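Local coordinates for protein halogenase (Chondromyces crocatus, PDB 3E1T) that binds FAD and, as a flavin-dependent halogenase of chondrochloren biosynthesis, probably uses the reduced flavin and oxygen to install chlorine on its substrate, at residues E130-D136 against V147-T152; F139-A144 against K295-A299. All coordinates share one frame. Numbering follows the deposited sequence.

Contact 1: E130-D136 against V147-T152. With FAD (flavin-adenine dinucleotide), chain C.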
loop_
_atom_site.group_PDB
_atom_site.type_symbol
_atom_site.label_atom_id
_atom_site.label_comp_id
_atom_site.label_asym_id
_atom_site.label_seq_id
_atom_site.Cartn_x
_atom_site.Cartn_y
_atom_site.Cartn_z
ATOM N N GLU A 130 12.352 -20.015 2.365
ATOM C CA GLU A 130 10.905 -20.137 2.487
ATOM C C GLU A 130 10.561 -21.161 3.562
ATOM O O GLU A 130 11.459 -21.803 4.110
ATOM C CB GLU A 130 10.285 -20.502 1.136
ATOM C CG GLU A 130 10.385 -19.380 0.107
ATOM C CD GLU A 130 10.039 -19.817 -1.310
ATOM O OE1 GLU A 130 9.249 -20.766 -1.494
ATOM O OE2 GLU A 130 10.561 -19.192 -2.254
ATOM N N ARG A 131 9.269 -21.303 3.861
ATOM C CA ARG A 131 8.770 -22.175 4.940
ATOM C C ARG A 131 9.379 -21.893 6.326
ATOM O O ARG A 131 9.370 -22.764 7.210
ATOM C CB ARG A 131 8.913 -23.668 4.579
ATOM C CG ARG A 131 8.011 -24.163 3.444
ATOM C CD ARG A 131 6.589 -23.594 3.518
ATOM N NE ARG A 131 5.874 -23.976 4.737
ATOM C CZ ARG A 131 4.858 -24.833 4.778
ATOM N NH1 ARG A 131 4.417 -25.409 3.662
ATOM N NH2 ARG A 131 4.277 -25.112 5.940
ATOM N N HIS A 132 9.893 -20.676 6.504
ATOM C CA HIS A 132 10.529 -20.250 7.744
ATOM C C HIS A 132 9.739 -19.106 8.389
ATOM O O HIS A 132 9.710 -17.982 7.858
ATOM C CB HIS A 132 11.969 -19.804 7.473
ATOM C CG HIS A 132 12.929 -20.928 7.193
ATOM N ND1 HIS A 132 14.175 -21.003 7.783
ATOM C CD2 HIS A 132 12.838 -22.006 6.377
ATOM C CE1 HIS A 132 14.806 -22.077 7.344
ATOM N NE2 HIS A 132 14.016 -22.704 6.489
ATOM N N GLU A 133 9.108 -19.390 9.529
ATOM C CA GLU A 133 8.310 -18.393 10.252
ATOM C C GLU A 133 9.047 -17.788 11.448
ATOM O O GLU A 133 9.383 -18.493 12.397
ATOM C CB GLU A 133 6.976 -18.995 10.706
ATOM C CG GLU A 133 6.102 -18.037 11.506
ATOM C CD GLU A 133 4.740 -18.609 11.876
ATOM O OE1 GLU A 133 4.570 -19.850 11.883
ATOM O OE2 GLU A 133 3.837 -17.802 12.179
ATOM N N VAL A 134 9.280 -16.475 11.397
ATOM C CA VAL A 134 9.854 -15.740 12.531
ATOM C C VAL A 134 8.838 -15.649 13.670
ATOM O O VAL A 134 7.657 -15.368 13.453
ATOM C CB VAL A 134 10.368 -14.341 12.121
ATOM C CG1 VAL A 134 10.854 -13.544 13.338
ATOM C CG2 VAL A 134 11.493 -14.473 11.120
ATOM N N ILE A 135 9.317 -15.923 14.882
ATOM C CA ILE A 135 8.485 -16.048 16.069
ATOM C C ILE A 135 8.692 -14.845 16.977
ATOM O O ILE A 135 7.744 -14.311 17.564
ATOM C CB ILE A 135 8.834 -17.360 16.846
ATOM C CG1 ILE A 135 8.742 -18.585 15.925
ATOM C CG2 ILE A 135 7.927 -17.551 18.059
ATOM C CD1 ILE A 135 7.338 -18.850 15.377
ATOM N N ASP A 136 9.946 -14.425 17.092
ATOM C CA ASP A 136 10.319 -13.331 17.975
ATOM C C ASP A 136 11.546 -12.661 17.426
ATOM O O ASP A 136 12.382 -13.316 16.808
ATOM C CB ASP A 136 10.656 -13.866 19.378
ATOM C CG ASP A 136 9.509 -14.618 20.012
ATOM O OD1 ASP A 136 8.546 -13.958 20.461
ATOM O OD2 ASP A 136 9.577 -15.866 20.068
ATOM N N VAL A 147 16.771 -13.054 15.703
ATOM C CA VAL A 147 15.407 -13.546 15.668
ATOM C C VAL A 147 15.338 -15.002 16.126
ATOM O O VAL A 147 16.329 -15.732 16.031
ATOM C CB VAL A 147 14.776 -13.426 14.239
ATOM C CG1 VAL A 147 14.670 -11.960 13.800
ATOM C CG2 VAL A 147 15.549 -14.267 13.213
ATOM N N ARG A 148 14.181 -15.409 16.643
ATOM C CA ARG A 148 13.853 -16.827 16.782
ATOM C C ARG A 148 12.875 -17.195 15.680
ATOM O O ARG A 148 11.898 -16.476 15.458
ATOM C CB ARG A 148 13.230 -17.144 18.152
ATOM C CG ARG A 148 12.299 -18.379 18.131
ATOM C CD ARG A 148 11.917 -18.928 19.503
ATOM N NE ARG A 148 11.693 -17.890 20.508
ATOM C CZ ARG A 148 12.583 -17.561 21.434
ATOM N NH1 ARG A 148 13.749 -18.187 21.477
ATOM N NH2 ARG A 148 12.311 -16.607 22.310
ATOM N N TYR A 149 13.131 -18.311 15.000
ATOM C CA TYR A 149 12.244 -18.806 13.947
ATOM C C TYR A 149 12.078 -20.322 13.997
ATOM O O TYR A 149 12.834 -21.004 14.678
ATOM C CB TYR A 149 12.760 -18.391 12.556
ATOM C CG TYR A 149 14.102 -18.983 12.158
ATOM C CD1 TYR A 149 14.174 -20.121 11.357
ATOM C CD2 TYR A 149 15.297 -18.391 12.568
ATOM C CE1 TYR A 149 15.408 -20.667 10.982
ATOM C CE2 TYR A 149 16.537 -18.924 12.201
ATOM C CZ TYR A 149 16.584 -20.058 11.407
ATOM O OH TYR A 149 17.805 -20.584 11.040
ATOM N N ARG A 150 11.084 -20.830 13.267
ATOM C CA ARG A 150 10.961 -22.263 12.994
ATOM C C ARG A 150 11.298 -22.480 11.525
ATOM O O ARG A 150 10.782 -21.761 10.664
ATOM C CB ARG A 150 9.544 -22.778 13.254
ATOM C CG ARG A 150 8.844 -22.207 14.472
ATOM C CD ARG A 150 7.417 -22.741 14.559
ATOM N NE ARG A 150 7.375 -24.111 15.076
ATOM C CZ ARG A 150 6.329 -24.929 14.972
ATOM N NH1 ARG A 150 5.219 -24.533 14.357
ATOM N NH2 ARG A 150 6.391 -26.151 15.484
ATOM N N ASN A 151 12.155 -23.459 11.237
ATOM C CA ASN A 151 12.498 -23.788 9.851
ATOM C C ASN A 151 11.418 -24.657 9.196
ATOM O O ASN A 151 10.316 -24.776 9.730
ATOM C CB ASN A 151 13.906 -24.409 9.748
ATOM C CG ASN A 151 13.987 -25.818 10.326
ATOM O OD1 ASN A 151 12.980 -26.418 10.697
ATOM N ND2 ASN A 151 15.201 -26.355 10.388
ATOM N N THR A 152 11.735 -25.254 8.049
ATOM C CA THR A 152 10.770 -26.036 7.266
ATOM C C THR A 152 10.096 -27.168 8.054
ATOM O O THR A 152 8.885 -27.374 7.942
ATOM C CB THR A 152 11.419 -26.578 5.983
ATOM O OG1 THR A 152 12.041 -25.495 5.281
ATOM C CG2 THR A 152 10.382 -27.222 5.086
HETATM P PA FAD C . 3.169 -8.351 2.220
HETATM O O1A FAD C . 2.923 -8.262 0.737
HETATM O O2A FAD C . 1.961 -8.625 3.047
HETATM O O5B FAD C . 4.234 -9.543 2.455
HETATM C C5B FAD C . 4.728 -9.850 3.749
HETATM C C4B FAD C . 5.305 -11.269 3.749
HETATM O O4B FAD C . 5.702 -11.653 5.050
HETATM C C3B FAD C . 4.264 -12.287 3.296
HETATM O O3B FAD C . 4.810 -13.012 2.217
HETATM C C2B FAD C . 4.053 -13.198 4.487
HETATM O O2B FAD C . 3.945 -14.529 4.067
HETATM C C1B FAD C . 5.319 -12.983 5.297
HETATM N N9A FAD C . 5.181 -13.167 6.753
HETATM C C8A FAD C . 4.134 -12.832 7.575
HETATM N N7A FAD C . 4.474 -13.170 8.840
HETATM C C5A FAD C . 5.722 -13.699 8.841
HETATM C C6A FAD C . 6.554 -14.218 9.846
HETATM N N6A FAD C . 6.118 -14.381 11.101
HETATM N N1A FAD C . 7.799 -14.688 9.500
HETATM C C2A FAD C . 8.222 -14.691 8.196
HETATM N N3A FAD C . 7.390 -14.191 7.218
HETATM C C4A FAD C . 6.171 -13.699 7.533
HETATM N N1 FAD C . -1.387 -2.113 -3.090
HETATM C C2 FAD C . -1.081 -1.759 -4.374
HETATM O O2 FAD C . 0.064 -1.384 -4.613
HETATM N N3 FAD C . -2.061 -1.815 -5.350
HETATM C C4 FAD C . -3.349 -2.243 -5.042
HETATM O O4 FAD C . -4.218 -2.315 -5.912
HETATM C C4X FAD C . -3.660 -2.589 -3.733
HETATM N N5 FAD C . -4.927 -3.018 -3.387
HETATM C C5X FAD C . -5.205 -3.366 -2.079
HETATM C C6 FAD C . -6.486 -3.793 -1.714
HETATM C C7 FAD C . -6.758 -4.141 -0.382
HETATM C C7M FAD C . -8.183 -4.381 0.032
HETATM C C8 FAD C . -5.753 -4.060 0.589
HETATM C C8M FAD C . -6.051 -4.227 2.061
HETATM C C9 FAD C . -4.479 -3.646 0.216
HETATM C C9A FAD C . -4.197 -3.294 -1.110
HETATM N N10 FAD C . -2.919 -2.892 -1.452
HETATM C C10 FAD C . -2.652 -2.530 -2.755
HETATM C "C1'" FAD C . -1.795 -2.921 -0.431
HETATM C "C2'" FAD C . -0.828 -4.100 -0.593
HETATM O "O2'" FAD C . -1.546 -5.289 -0.334
HETATM C "C3'" FAD C . 0.340 -3.995 0.400
HETATM O "O3'" FAD C . 0.703 -2.647 0.608
HETATM C "C4'" FAD C . 1.621 -4.707 -0.033
HETATM O "O4'" FAD C . 1.366 -6.086 -0.179
HETATM C "C5'" FAD C . 2.698 -4.501 1.032
HETATM O "O5'" FAD C . 3.752 -5.399 0.817
HETATM P P FAD C . 4.671 -5.912 2.031
HETATM O O1P FAD C . 5.983 -6.414 1.467
HETATM O O2P FAD C . 4.920 -4.807 3.008
HETATM O O3P FAD C . 3.803 -7.006 2.785
HETATM O O HOH W 1 9.092 -18.092 21.303
#
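Arg-148, His-132 and Asp-136 bury the most surface where these two antiparallel strands pair. Arg-148 sits opposite two residues at once: its O accepts from Ile-135 N at 2.7 Å and from Asp-136 N at 3.3 Å, the signature of a classic beta bulge. Its own N returns a bond to Asp-136 O (2.8 Å), and the side chains close the pair with a salt bridge, Arg-148 NE to Asp-136 OD2 at 3.0 Å. Beyond the bulge, Glu-133 and Arg-150 form a hydrogen-bonded pair through both amides. At the other end the imidazole of His-132 lies against Asn-151, whose CA stands 3.7 Å from the ring centroid in a CH-pi contact, while Leu-36 of strand 33-36 also touches His-132. Between these ends Val-134 turns its backbone outward to the cofactor: its N donates to FAD N1A and its O accepts from FAD N6A, both at 3.0 Å. The arrangement is a bulged beta hairpin whose outer strand reads the adenine edge in the FAD site.

Contact 2: F139-A144 against K295-A299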
loop_
_atom_site.group_PDB
_atom_site.type_symbol
_atom_site.label_atom_id
_atom_site.label_comp_id
_atom_site.label_asym_id
_atom_site.label_seq_id
_atom_site.Cartn_x
_atom_site.Cartn_y
_atom_site.Cartn_z
ATOM N N PHE A 139 16.442 -9.249 21.719
ATOM C CA PHE A 139 17.115 -8.035 22.142
ATOM C C PHE A 139 18.221 -8.276 23.166
ATOM O O PHE A 139 18.113 -9.134 24.049
ATOM C CB PHE A 139 16.104 -7.032 22.710
ATOM C CG PHE A 139 15.177 -6.458 21.669
ATOM C CD1 PHE A 139 15.450 -5.229 21.082
ATOM C CD2 PHE A 139 14.047 -7.156 21.269
ATOM C CE1 PHE A 139 14.608 -4.703 20.106
ATOM C CE2 PHE A 139 13.195 -6.638 20.287
ATOM C CZ PHE A 139 13.479 -5.413 19.708
ATOM N N GLU A 140 19.274 -7.479 23.029
ATOM C CA GLU A 140 20.379 -7.449 23.961
ATOM C C GLU A 140 20.951 -6.036 23.881
ATOM O O GLU A 140 21.012 -5.447 22.797
ATOM C CB GLU A 140 21.414 -8.507 23.565
ATOM C CG GLU A 140 22.739 -8.461 24.306
ATOM C CD GLU A 140 22.590 -8.749 25.769
ATOM O OE1 GLU A 140 22.182 -9.883 26.128
ATOM O OE2 GLU A 140 22.886 -7.838 26.567
ATOM N N GLY A 141 21.329 -5.490 25.033
ATOM C CA GLY A 141 21.892 -4.144 25.110
ATOM C C GLY A 141 20.943 -3.086 24.586
ATOM O O GLY A 141 21.381 -2.063 24.047
ATOM N N GLU A 142 19.642 -3.345 24.753
ATOM C CA GLU A 142 18.556 -2.478 24.282
ATOM C C GLU A 142 18.554 -2.354 22.762
ATOM O O GLU A 142 18.064 -1.363 22.218
ATOM C CB GLU A 142 18.649 -1.083 24.909
ATOM C CG GLU A 142 18.663 -1.049 26.433
ATOM C CD GLU A 142 19.002 0.335 26.961
ATOM O OE1 GLU A 142 18.761 1.321 26.229
ATOM O OE2 GLU A 142 19.515 0.436 28.099
ATOM N N ARG A 143 19.118 -3.354 22.088
ATOM C CA ARG A 143 19.219 -3.370 20.632
ATOM C C ARG A 143 18.635 -4.676 20.103
ATOM O O ARG A 143 18.754 -5.720 20.757
ATOM C CB ARG A 143 20.686 -3.231 20.203
ATOM C CG ARG A 143 20.874 -2.919 18.723
ATOM C CD ARG A 143 22.324 -3.057 18.242
ATOM N NE ARG A 143 22.412 -2.927 16.784
ATOM C CZ ARG A 143 22.402 -1.766 16.124
ATOM N NH1 ARG A 143 22.324 -0.616 16.782
ATOM N NH2 ARG A 143 22.482 -1.755 14.798
ATOM N N ALA A 144 17.984 -4.625 18.939
ATOM C CA ALA A 144 17.566 -5.860 18.263
ATOM C C ALA A 144 18.834 -6.554 17.793
ATOM O O ALA A 144 19.686 -5.914 17.180
ATOM C CB ALA A 144 16.648 -5.564 17.090
ATOM N N LYS A 295 13.815 1.483 16.052
ATOM C CA LYS A 295 14.237 1.730 17.442
ATOM C C LYS A 295 15.757 1.750 17.637
ATOM O O LYS A 295 16.355 2.829 17.747
ATOM C CB LYS A 295 13.499 0.825 18.447
ATOM C CG LYS A 295 13.698 -0.661 18.254
ATOM C CD LYS A 295 13.295 -1.454 19.505
ATOM C CE LYS A 295 13.739 -0.762 20.802
ATOM N NZ LYS A 295 13.781 -1.678 21.988
ATOM N N ASN A 296 16.374 0.580 17.680
ATOM C CA ASN A 296 17.829 0.448 17.739
ATOM C C ASN A 296 18.097 -0.931 17.193
ATOM O O ASN A 296 17.783 -1.931 17.844
ATOM C CB ASN A 296 18.372 0.581 19.173
ATOM C CG ASN A 296 18.953 1.971 19.470
ATOM O OD1 ASN A 296 19.133 2.809 18.571
ATOM N ND2 ASN A 296 19.255 2.215 20.738
ATOM N N GLY A 297 18.605 -0.972 15.965
ATOM C CA GLY A 297 18.834 -2.221 15.254
ATOM C C GLY A 297 17.614 -2.830 14.578
ATOM O O GLY A 297 17.723 -3.880 13.958
ATOM N N MET A 298 16.448 -2.199 14.704
ATOM C CA MET A 298 15.235 -2.722 14.067
ATOM C C MET A 298 14.505 -1.623 13.314
ATOM O O MET A 298 14.567 -0.455 13.703
ATOM C CB MET A 298 14.307 -3.383 15.092
ATOM C CG MET A 298 13.146 -4.201 14.499
ATOM S SD MET A 298 12.268 -5.013 15.821
ATOM C CE MET A 298 10.757 -5.631 15.044
ATOM N N ALA A 299 13.834 -2.002 12.228
ATOM C CA ALA A 299 12.988 -1.084 11.454
ATOM C C ALA A 299 11.743 -1.799 10.935
ATOM O O ALA A 299 11.721 -3.030 10.849
ATOM C CB ALA A 299 13.753 -0.494 10.316
#
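The tight tip of a beta hairpin, a type I' turn from Glu-140 to Arg-143, meets the loop leading into strand 298-300, an outermost strand of the parallel Rossmann-type sheet. Phe-139, just before the turn, points its ring at this loop: CE1 lies 3.6 Å from Lys-295 CD, and CZ is 4.1 Å from Met-298 SD, an oblique Met-aromatic contact. The chain then reverses through Gly-141 and Glu-142, both with positive phi, and Glu-142 O comes within 3.6 Å of Asn-296 CB. Arg-143 follows with an extended side chain whose guanidinium lays one face over Gly-297, CZ to CA 3.7 Å; the charge itself is met by Glu-340 at the start of helix 340-368. A side chain at Gly-297 would collide with Arg-143 CG and Ala-144 O, so the close fit depends on the glycine. Ala-144 packs its CB 3.8 Å from Met-298 CB, and its amide makes the single hydrogen bond across the contact, Ala-144 N to Asn-296 O at 2.9 Å.

How the contacts relate
Both contacts draw on the same hairpin, strands 133-140 and 143-150, and their centres lie about 19 Å apart. Along the chain the segments alternate: 130-136, 139-144, 147-152, then 295-299 after a gap of 142 residues. Contact 1 pairs the two strands at the open end of the hairpin, whereas contact 2 sets its turn against the approach to strand 298-300. The hairpin belongs to a mixed four-stranded sheet, and strand 298-300 to the five-stranded parallel one, so contact 1 is internal to one sheet and contact 2 bridges two. The hairpin thus meets the FAD adenine near one end and the edge of the parallel sheet at the other.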